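Local atomic coordinates of endo-beta-mannanase (Opitutaceae bacterium TAV5, PDB entry 7BOB), a protein that hydrolyses beta-1,4-mannosidic linkages as a homotrimeric exo-beta-1,4-mannosidase of glycosyl hydrolase family 5, active in the hindgut of a wood-feeding termite. Residues L264-K269 / R412-H417; L387-H392 / V427-G432; Q469-A474 / C550-L555. All blocks are in the same frame, centred on the assembly; numbering follows the deposited sequence.

Interaction 1. Residues L264-K269 / R412-H417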
loop_
_atom_site.group_PDB
_atom_site.type_symbol
_atom_site.label_atom_id
_atom_site.label_comp_id
_atom_site.label_asym_id
_atom_site.label_seq_id
_atom_site.Cartn_x
_atom_site.Cartn_y
_atom_site.Cartn_z
ATOM N N LEU A 264 -22.029 6.759 -17.355
ATOM C CA LEU A 264 -21.586 7.737 -18.351
ATOM C C LEU A 264 -22.379 9.045 -18.260
ATOM O O LEU A 264 -21.748 10.117 -18.189
ATOM C CB LEU A 264 -21.632 7.074 -19.730
ATOM C CG LEU A 264 -20.900 7.696 -20.917
ATOM C CD1 LEU A 264 -19.498 8.078 -20.525
ATOM C CD2 LEU A 264 -20.889 6.722 -22.107
ATOM N N PRO A 265 -23.716 9.046 -18.161
ATOM C CA PRO A 265 -24.412 10.334 -17.957
ATOM C C PRO A 265 -23.968 11.061 -16.708
ATOM O O PRO A 265 -23.894 12.298 -16.707
ATOM C CB PRO A 265 -25.896 9.935 -17.867
ATOM C CG PRO A 265 -25.972 8.632 -18.589
ATOM C CD PRO A 265 -24.673 7.932 -18.298
ATOM N N PHE A 266 -23.672 10.327 -15.634
ATOM C CA PHE A 266 -23.169 10.969 -14.425
ATOM C C PHE A 266 -21.828 11.648 -14.677
ATOM O O PHE A 266 -21.615 12.794 -14.258
ATOM C CB PHE A 266 -23.055 9.949 -13.298
ATOM C CG PHE A 266 -22.216 10.421 -12.157
ATOM C CD1 PHE A 266 -22.764 11.235 -11.160
ATOM C CD2 PHE A 266 -20.868 10.074 -12.079
ATOM C CE1 PHE A 266 -21.974 11.684 -10.102
ATOM C CE2 PHE A 266 -20.074 10.514 -11.007
ATOM C CZ PHE A 266 -20.634 11.319 -10.022
ATOM N N TYR A 267 -20.901 10.947 -15.344
ATOM C CA TYR A 267 -19.605 11.554 -15.677
ATOM C C TYR A 267 -19.783 12.790 -16.550
ATOM O O TYR A 267 -19.099 13.806 -16.352
ATOM C CB TYR A 267 -18.705 10.552 -16.403
ATOM C CG TYR A 267 -18.288 9.368 -15.558
ATOM C CD1 TYR A 267 -17.860 9.541 -14.254
ATOM C CD2 TYR A 267 -18.305 8.080 -16.079
ATOM C CE1 TYR A 267 -17.478 8.459 -13.487
ATOM C CE2 TYR A 267 -17.909 6.993 -15.318
ATOM C CZ TYR A 267 -17.504 7.192 -14.036
ATOM O OH TYR A 267 -17.143 6.114 -13.286
ATOM N N VAL A 268 -20.682 12.709 -17.541
ATOM C CA VAL A 268 -20.940 13.854 -18.412
ATOM C C VAL A 268 -21.494 15.017 -17.600
ATOM O O VAL A 268 -21.063 16.166 -17.764
ATOM C CB VAL A 268 -21.886 13.448 -19.562
ATOM C CG1 VAL A 268 -22.327 14.677 -20.400
ATOM C CG2 VAL A 268 -21.212 12.407 -20.445
ATOM N N LYS A 269 -22.419 14.730 -16.677
ATOM C CA LYS A 269 -22.976 15.768 -15.810
ATOM C C LYS A 269 -21.883 16.483 -15.021
ATOM O O LYS A 269 -21.887 17.713 -14.909
ATOM C CB LYS A 269 -23.984 15.153 -14.831
ATOM C CG LYS A 269 -25.302 14.716 -15.431
ATOM C CD LYS A 269 -26.326 14.319 -14.339
ATOM C CE LYS A 269 -27.515 13.602 -14.975
ATOM N NZ LYS A 269 -28.514 13.108 -13.974
ATOM N N ARG A 412 -19.355 7.828 -3.727
ATOM C CA ARG A 412 -20.573 8.261 -3.041
ATOM C C ARG A 412 -21.499 8.998 -3.993
ATOM O O ARG A 412 -22.730 8.874 -3.897
ATOM C CB ARG A 412 -20.227 9.162 -1.862
ATOM C CG ARG A 412 -19.397 8.498 -0.772
ATOM C CD ARG A 412 -18.747 9.554 0.131
ATOM N NE ARG A 412 -18.426 9.026 1.456
ATOM C CZ ARG A 412 -17.274 8.422 1.738
ATOM N NH1 ARG A 412 -16.347 8.285 0.777
ATOM N NH2 ARG A 412 -17.040 7.957 2.972
ATOM N N LEU A 413 -20.921 9.773 -4.913
ATOM C CA LEU A 413 -21.742 10.515 -5.844
ATOM C C LEU A 413 -22.408 9.566 -6.831
ATOM O O LEU A 413 -23.594 9.724 -7.146
ATOM C CB LEU A 413 -20.890 11.566 -6.555
ATOM C CG LEU A 413 -20.425 12.770 -5.727
ATOM C CD1 LEU A 413 -19.531 13.671 -6.562
ATOM C CD2 LEU A 413 -21.603 13.553 -5.201
ATOM N N ILE A 414 -21.676 8.541 -7.283
ATOM C CA ILE A 414 -22.217 7.618 -8.279
ATOM C C ILE A 414 -23.452 6.914 -7.731
ATOM O O ILE A 414 -24.493 6.826 -8.397
ATOM C CB ILE A 414 -21.141 6.612 -8.714
ATOM C CG1 ILE A 414 -20.172 7.278 -9.699
ATOM C CG2 ILE A 414 -21.785 5.361 -9.307
ATOM C CD1 ILE A 414 -18.904 6.469 -9.979
ATOM N N LEU A 415 -23.359 6.431 -6.492
ATOM C CA LEU A 415 -24.435 5.650 -5.894
ATOM C C LEU A 415 -25.621 6.530 -5.550
ATOM O O LEU A 415 -26.773 6.159 -5.803
ATOM C CB LEU A 415 -23.933 4.932 -4.635
ATOM C CG LEU A 415 -25.010 4.071 -3.986
ATOM C CD1 LEU A 415 -25.310 2.855 -4.844
ATOM C CD2 LEU A 415 -24.592 3.653 -2.596
ATOM N N ALA A 416 -25.366 7.687 -4.936
ATOM C CA ALA A 416 -26.462 8.605 -4.655
ATOM C C ALA A 416 -27.171 8.999 -5.945
ATOM O O ALA A 416 -28.404 9.016 -6.001
ATOM C CB ALA A 416 -25.948 9.839 -3.921
ATOM N N HIS A 417 -26.397 9.281 -7.003
ATOM C CA HIS A 417 -26.967 9.657 -8.293
ATOM C C HIS A 417 -27.872 8.560 -8.831
ATOM O O HIS A 417 -28.979 8.835 -9.307
ATOM C CB HIS A 417 -25.842 9.953 -9.285
ATOM C CG HIS A 417 -26.315 10.259 -10.670
ATOM N ND1 HIS A 417 -26.263 9.337 -11.695
ATOM C CD2 HIS A 417 -26.824 11.393 -11.209
ATOM C CE1 HIS A 417 -26.718 9.888 -12.805
ATOM N NE2 HIS A 417 -27.073 11.133 -12.535
#

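Interaction 2. Residues L387-H392 / V427-G432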
loop_
_atom_site.group_PDB
_atom_site.type_symbol
_atom_site.label_atom_id
_atom_site.label_comp_id
_atom_site.label_asym_id
_atom_site.label_seq_id
_atom_site.Cartn_x
_atom_site.Cartn_y
_atom_site.Cartn_z
ATOM N N LEU A 387 -26.555 17.095 -6.325
ATOM C CA LEU A 387 -25.489 16.550 -5.494
ATOM C C LEU A 387 -24.375 17.581 -5.340
ATOM O O LEU A 387 -24.021 18.277 -6.298
ATOM C CB LEU A 387 -24.945 15.270 -6.119
ATOM C CG LEU A 387 -25.948 14.140 -6.335
ATOM C CD1 LEU A 387 -25.334 13.066 -7.235
ATOM C CD2 LEU A 387 -26.362 13.558 -4.993
ATOM N N TYR A 388 -23.825 17.684 -4.130
ATOM C CA TYR A 388 -22.845 18.718 -3.805
ATOM C C TYR A 388 -21.443 18.263 -4.224
ATOM O O TYR A 388 -20.945 17.248 -3.727
ATOM C CB TYR A 388 -22.895 19.034 -2.310
ATOM C CG TYR A 388 -22.003 20.175 -1.875
ATOM C CD1 TYR A 388 -20.777 19.925 -1.260
ATOM C CD2 TYR A 388 -22.377 21.495 -2.073
ATOM C CE1 TYR A 388 -19.949 20.957 -0.857
ATOM C CE2 TYR A 388 -21.561 22.538 -1.659
ATOM C CZ TYR A 388 -20.348 22.258 -1.057
ATOM O OH TYR A 388 -19.519 23.270 -0.644
ATOM N N TRP A 389 -20.826 19.004 -5.164
ATOM C CA TRP A 389 -19.426 18.819 -5.547
ATOM C C TRP A 389 -18.566 19.711 -4.658
ATOM O O TRP A 389 -18.739 20.935 -4.682
ATOM C CB TRP A 389 -19.231 19.167 -7.024
ATOM C CG TRP A 389 -17.829 18.994 -7.602
ATOM C CD1 TRP A 389 -16.757 19.822 -7.412
ATOM C CD2 TRP A 389 -17.367 17.945 -8.474
ATOM N NE1 TRP A 389 -15.681 19.366 -8.107
ATOM C CE2 TRP A 389 -16.020 18.223 -8.777
ATOM C CE3 TRP A 389 -17.967 16.815 -9.040
ATOM C CZ2 TRP A 389 -15.238 17.393 -9.594
ATOM C CZ3 TRP A 389 -17.188 15.993 -9.870
ATOM C CH2 TRP A 389 -15.838 16.288 -10.127
ATOM N N PRO A 390 -17.688 19.158 -3.820
ATOM C CA PRO A 390 -17.025 19.987 -2.797
ATOM C C PRO A 390 -16.048 20.992 -3.404
ATOM O O PRO A 390 -15.497 20.779 -4.488
ATOM C CB PRO A 390 -16.291 18.956 -1.922
ATOM C CG PRO A 390 -16.111 17.749 -2.805
ATOM C CD PRO A 390 -17.325 17.734 -3.723
ATOM N N ARG A 391 -15.811 22.090 -2.667
ATOM C CA ARG A 391 -14.922 23.143 -3.167
ATOM C C ARG A 391 -13.511 22.622 -3.451
ATOM O O ARG A 391 -12.878 23.038 -4.419
ATOM C CB ARG A 391 -14.867 24.317 -2.187
ATOM C CG ARG A 391 -13.730 25.311 -2.473
ATOM C CD ARG A 391 -13.746 26.514 -1.534
ATOM N NE ARG A 391 -14.919 27.345 -1.764
ATOM C CZ ARG A 391 -14.975 28.316 -2.674
ATOM N NH1 ARG A 391 -13.911 28.594 -3.424
ATOM N NH2 ARG A 391 -16.092 29.017 -2.831
ATOM N N HIS A 392 -12.987 21.741 -2.615
ATOM C CA HIS A 392 -11.672 21.149 -2.850
ATOM C C HIS A 392 -11.883 19.665 -3.095
ATOM O O HIS A 392 -12.198 18.906 -2.169
ATOM C CB HIS A 392 -10.723 21.394 -1.678
ATOM C CG HIS A 392 -10.708 22.816 -1.205
ATOM N ND1 HIS A 392 -9.921 23.786 -1.793
ATOM C CD2 HIS A 392 -11.394 23.435 -0.212
ATOM C CE1 HIS A 392 -10.116 24.938 -1.175
ATOM N NE2 HIS A 392 -11.008 24.755 -0.216
ATOM N N VAL A 427 -31.393 14.455 -11.291
ATOM C CA VAL A 427 -30.248 14.784 -10.450
ATOM C C VAL A 427 -29.286 15.691 -11.210
ATOM O O VAL A 427 -28.784 15.323 -12.278
ATOM C CB VAL A 427 -29.532 13.519 -9.972
ATOM C CG1 VAL A 427 -28.432 13.897 -8.998
ATOM C CG2 VAL A 427 -30.542 12.553 -9.365
ATOM N N GLY A 428 -29.009 16.861 -10.633
ATOM C CA GLY A 428 -27.957 17.740 -11.083
ATOM C C GLY A 428 -26.746 17.739 -10.153
ATOM O O GLY A 428 -26.696 17.062 -9.125
ATOM N N ILE A 429 -25.752 18.530 -10.556
ATOM C CA ILE A 429 -24.523 18.760 -9.807
ATOM C C ILE A 429 -24.444 20.247 -9.518
ATOM O O ILE A 429 -24.740 21.065 -10.392
ATOM C CB ILE A 429 -23.280 18.306 -10.601
ATOM C CG1 ILE A 429 -23.452 16.867 -11.086
ATOM C CG2 ILE A 429 -21.985 18.481 -9.773
ATOM C CD1 ILE A 429 -23.356 15.828 -9.983
ATOM N N VAL A 430 -24.095 20.600 -8.293
ATOM C CA VAL A 430 -23.888 21.991 -7.914
ATOM C C VAL A 430 -22.476 22.104 -7.357
ATOM O O VAL A 430 -22.003 21.203 -6.650
ATOM C CB VAL A 430 -24.953 22.471 -6.896
ATOM C CG1 VAL A 430 -24.927 21.613 -5.616
ATOM C CG2 VAL A 430 -24.741 23.936 -6.558
ATOM N N ARG A 431 -21.788 23.183 -7.700
ATOM C CA ARG A 431 -20.361 23.300 -7.428
ATOM C C ARG A 431 -20.141 24.103 -6.153
ATOM O O ARG A 431 -20.600 25.244 -6.047
ATOM C CB ARG A 431 -19.637 23.949 -8.608
ATOM C CG ARG A 431 -19.567 23.057 -9.829
ATOM C CD ARG A 431 -18.919 23.765 -11.040
ATOM N NE ARG A 431 -17.695 24.471 -10.675
ATOM C CZ ARG A 431 -16.927 25.118 -11.550
ATOM N NH1 ARG A 431 -17.262 25.148 -12.837
ATOM N NH2 ARG A 431 -15.831 25.742 -11.142
ATOM N N GLY A 432 -19.444 23.507 -5.191
ATOM C CA GLY A 432 -19.114 24.195 -3.953
ATOM C C GLY A 432 -17.991 25.211 -4.044
ATOM O O GLY A 432 -17.808 25.996 -3.110
#

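Interaction 3. Residues Q469-A474 / C550-L555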
loop_
_atom_site.group_PDB
_atom_site.type_symbol
_atom_site.label_atom_id
_atom_site.label_comp_id
_atom_site.label_asym_id
_atom_site.label_seq_id
_atom_site.Cartn_x
_atom_site.Cartn_y
_atom_site.Cartn_z
ATOM N N GLN A 469 -33.416 23.571 0.760
ATOM C CA GLN A 469 -33.574 22.329 1.512
ATOM C C GLN A 469 -32.278 21.520 1.401
ATOM O O GLN A 469 -31.909 21.088 0.301
ATOM C CB GLN A 469 -34.750 21.519 0.972
ATOM C CG GLN A 469 -35.983 22.342 0.664
ATOM C CD GLN A 469 -36.532 22.973 1.912
ATOM O OE1 GLN A 469 -36.997 22.271 2.808
ATOM N NE2 GLN A 469 -36.456 24.300 1.996
ATOM N N LEU A 470 -31.599 21.315 2.528
ATOM C CA LEU A 470 -30.310 20.621 2.576
ATOM C C LEU A 470 -30.475 19.258 3.238
ATOM O O LEU A 470 -30.897 19.168 4.403
ATOM C CB LEU A 470 -29.272 21.454 3.330
ATOM C CG LEU A 470 -27.832 20.946 3.436
ATOM C CD1 LEU A 470 -27.137 20.961 2.062
ATOM C CD2 LEU A 470 -27.066 21.801 4.429
ATOM N N LEU A 471 -30.141 18.200 2.503
ATOM C CA LEU A 471 -30.013 16.860 3.069
ATOM C C LEU A 471 -28.521 16.574 3.243
ATOM O O LEU A 471 -27.792 16.411 2.256
ATOM C CB LEU A 471 -30.680 15.815 2.182
ATOM C CG LEU A 471 -30.514 14.367 2.641
ATOM C CD1 LEU A 471 -30.914 14.177 4.128
ATOM C CD2 LEU A 471 -31.354 13.471 1.754
ATOM N N TRP A 472 -28.063 16.530 4.495
ATOM C CA TRP A 472 -26.634 16.492 4.820
ATOM C C TRP A 472 -26.285 15.113 5.369
ATOM O O TRP A 472 -26.507 14.830 6.552
ATOM C CB TRP A 472 -26.285 17.583 5.823
ATOM C CG TRP A 472 -24.827 17.927 5.866
ATOM C CD1 TRP A 472 -23.787 17.164 5.420
ATOM C CD2 TRP A 472 -24.250 19.124 6.401
ATOM N NE1 TRP A 472 -22.601 17.819 5.634
ATOM C CE2 TRP A 472 -22.857 19.029 6.222
ATOM C CE3 TRP A 472 -24.779 20.268 7.017
ATOM C CZ2 TRP A 472 -21.983 20.030 6.630
ATOM C CZ3 TRP A 472 -23.909 21.268 7.415
ATOM C CH2 TRP A 472 -22.526 21.143 7.220
ATOM N N HIS A 473 -25.719 14.256 4.528
ATOM C CA HIS A 473 -25.300 12.949 5.018
ATOM C C HIS A 473 -23.914 13.072 5.639
ATOM O O HIS A 473 -22.947 13.425 4.949
ATOM C CB HIS A 473 -25.328 11.910 3.903
ATOM C CG HIS A 473 -26.704 11.401 3.606
ATOM N ND1 HIS A 473 -27.005 10.669 2.479
ATOM C CD2 HIS A 473 -27.866 11.533 4.292
ATOM C CE1 HIS A 473 -28.292 10.361 2.490
ATOM N NE2 HIS A 473 -28.839 10.880 3.575
ATOM N N ALA A 474 -23.838 12.817 6.950
ATOM C CA ALA A 474 -22.626 12.700 7.753
ATOM C C ALA A 474 -21.831 13.999 7.780
ATOM O O ALA A 474 -20.757 14.071 7.172
ATOM C CB ALA A 474 -21.748 11.562 7.227
ATOM N N CYS A 550 -34.383 24.397 5.409
ATOM C CA CYS A 550 -34.454 23.297 6.365
ATOM C C CYS A 550 -33.304 22.322 6.137
ATOM O O CYS A 550 -33.178 21.759 5.039
ATOM C CB CYS A 550 -35.793 22.582 6.238
ATOM S SG CYS A 550 -35.967 21.195 7.356
ATOM N N VAL A 551 -32.500 22.105 7.183
ATOM C CA VAL A 551 -31.358 21.195 7.173
ATOM C C VAL A 551 -31.791 19.871 7.779
ATOM O O VAL A 551 -32.189 19.824 8.952
ATOM C CB VAL A 551 -30.178 21.776 7.970
ATOM C CG1 VAL A 551 -28.963 20.813 7.948
ATOM C CG2 VAL A 551 -29.809 23.161 7.458
ATOM N N THR A 552 -31.698 18.793 7.002
ATOM C CA THR A 552 -31.894 17.435 7.517
ATOM C C THR A 552 -30.526 16.744 7.559
ATOM O O THR A 552 -29.965 16.395 6.511
ATOM C CB THR A 552 -32.901 16.658 6.662
ATOM O OG1 THR A 552 -34.154 17.348 6.658
ATOM C CG2 THR A 552 -33.114 15.250 7.173
ATOM N N SER A 553 -29.978 16.560 8.764
ATOM C CA SER A 553 -28.646 15.988 8.946
ATOM C C SER A 553 -28.742 14.538 9.410
ATOM O O SER A 553 -29.482 14.228 10.351
ATOM C CB SER A 553 -27.828 16.806 9.952
ATOM O OG SER A 553 -27.882 18.205 9.724
ATOM N N VAL A 554 -27.986 13.652 8.762
ATOM C CA VAL A 554 -27.900 12.244 9.147
ATOM C C VAL A 554 -26.521 11.984 9.739
ATOM O O VAL A 554 -25.500 12.212 9.072
ATOM C CB VAL A 554 -28.151 11.306 7.949
ATOM C CG1 VAL A 554 -28.002 9.842 8.361
ATOM C CG2 VAL A 554 -29.515 11.575 7.313
ATOM N N LEU A 555 -26.485 11.474 10.967
ATOM C CA LEU A 555 -25.226 11.235 11.669
ATOM C C LEU A 555 -24.664 9.856 11.342
ATOM O O LEU A 555 -24.321 9.080 12.225
ATOM C CB LEU A 555 -25.423 11.408 13.172
ATOM C CG LEU A 555 -26.070 12.748 13.554
ATOM C CD1 LEU A 555 -26.295 12.880 15.061
ATOM C CD2 LEU A 555 -25.219 13.901 13.031
#

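Interaction 1. Residues L264-K269 / R412-H417
Phe266 is the main bump of this contact, and the helix that receives it offers a hollow lined by Leu413, Ile414 and His417. The two helical segments cross at 118° with their axes 10.6 Å apart, so side chains rather than backbones bridge the gap. With CG anti to its backbone N (chi1 164°), Phe266 projects its ring toward residues 412-417, crossing the Leu413 and Ile414 side chains at about a right angle. Ile414 CA lies over one face of that ring. The far tip of the ring reaches Leu413, CZ of Phe266 lying 3.5 Å from CB of Leu413. Along one flank, CE2 of Phe266 rests 3.5 Å from CG1 of Ile414. On the other, CD1 of Phe266 touches CG of His417 at 3.7 Å, the two ring planes inclined obliquely at 53°.

His417 answers with a bump of its own. Its ring, anti to the backbone N, slides past Phe266 in the opposite direction, so that Phe266 CB lies over the imidazole face in a CH-pi contact, 3.9 Å from the ring centroid. Beyond Ile414 CG1, the terminal CD1 of Ile414 meets Tyr267 OH at 3.8 Å; that hydroxyl is hydrogen-bonded to His248 ND1.

At the NE2 edge of the His417 ring, the extended chain of Lys269 delivers NZ close to the ring plane, where it donates a 2.8 Å hydrogen bond to His417 NE2. Lys269 NZ probably also hydrogen-bonds Val427 O. Helix 258-272 belongs to the catalytic barrel and helix 406-422 to the C-terminal domain, so the contact is an interdomain seam. With NE2 accepting from an ammonium group, the imidazole is probably neutral, its proton on ND1, and the nearby lysine charge may lower its basicity.

Interaction 2. Residues L387-H392 / V427-G432
Four backbone hydrogen bonds zip residues 387-389 to residues 428-432 in parallel register, pairing Leu387 with Ile429, Tyr388 with Val430 and Trp389 with Arg431. Leu387 uses both its polar atoms: its N donates to Gly428 O at 2.8 Å from above the carbonyl plane, and its O receives Val430 N at 3.1 Å in an almost straight bond (170° at the hydrogen). Trp389 N then meets Val430 O nearly along the C=O axis. The last bond, from Gly432 N to Trp389 O, is short at 2.7 Å but more bent, at 151°.

Apolar contacts are split between the faces. On the face bearing Leu387 and Trp389, CG of Leu387 crosses obliquely onto CG1 of Val427 at 3.6 Å, and CB of Trp389 lies 4.0 Å from CG2 of Ile429 while the indole itself runs away from the pair. On the other face, CD2 of Tyr388 lies 4.4 Å from CG1 of Val430.

Gly432 gathers a separate group of contacts. The end of the phenol comes near it, Tyr388 OH packing 3.5 Å from Gly432 CA, where a beta carbon would collide with the hydroxyl. Arg391, bent at chi3, lays one face of its guanidinium over the carbonyl carbon of Gly432.

The polar ends find partners outside the two segments: Tyr388 OH hydrogen-bonds Glu456, and Arg431 pairs with Asp433 and the carbonyl of Ala273. The two strands are the ends of a beta-alpha-beta crossover whose helix, 406-422, covers the Leu387 and Val427 side through His417 and Leu420. Strand 427-431 forms one border of the mixed sheet within this chain, strand 385-389 continues it toward strand 444-448, and Trp389, edge-to-face with Phe274, meets the loop that follows helix 258-272.

Interaction 3. Residues Q469-A474 / C550-L555
Five interstrand hydrogen bonds hold these two parallel strands in unbroken register from Gln469-Cys550 to His473-Val554. Residues 470, 472 and 474 face their partners through backbone polar atoms. Leu470 N donates to Cys550 O at 3.0 Å and Leu470 O accepts Thr552 N at 2.7 Å. The bond from Trp472 N to Thr552 O is nearly straight (175°), whereas the closing one, Ala474 N to Val554 O at 2.8 Å, is bent to 145°; at Ala474 the chain leaves the strand with positive phi (63°).

Side chains add contacts on both faces. On one, CG2 of Val554 lies at the edge of the His473 ring, 3.4 Å from His473 CD2, the two side chains running alongside each other. Leu471 CD1 leans across to Thr552, 3.9 Å from its CG2. On the opposite face, CD2 of Leu470 sits 4.1 Å from CG1 of Val551, which also lies at the edge of the Trp472 indole.

Polar tips are satisfied beyond the pair: His473 ND1 by Glu559, Thr552 OG1 by Arg543, Gln469 OE1 by Thr585 and its NE2 by the carbonyl of Gly467. Helix 482-488 covers the Trp472 and Val551 face, and Trp579 and Tyr580 of helix 569-583 meet His473 on the other. The parallel part of the sheet, 2-1-3-4 followed by strand 549-554, with helices on both faces, is consistent with a flavodoxin-like alpha/beta sandwich extended by antiparallel strands.

All three contacts are buried, but they serve different levels of the fold. Interaction 1 joins the barrel to the C-terminal domain mainly through side chains, whereas interactions 2 and 3 are backbone ladders within one mixed sheet of that domain, the first at its border and the second between inner strands, though farther from the chain's centre. Interactions 1 and 2 interlock: helix 406-422, which supplies one half of interaction 1, links the two strands of interaction 2, and His417 packs on both Leu387 and Val427. Interaction 3 touches neither, its centre about 15 Å from that of interaction 2 and about 20 Å from that of interaction 1, with no barrel residue in either segment.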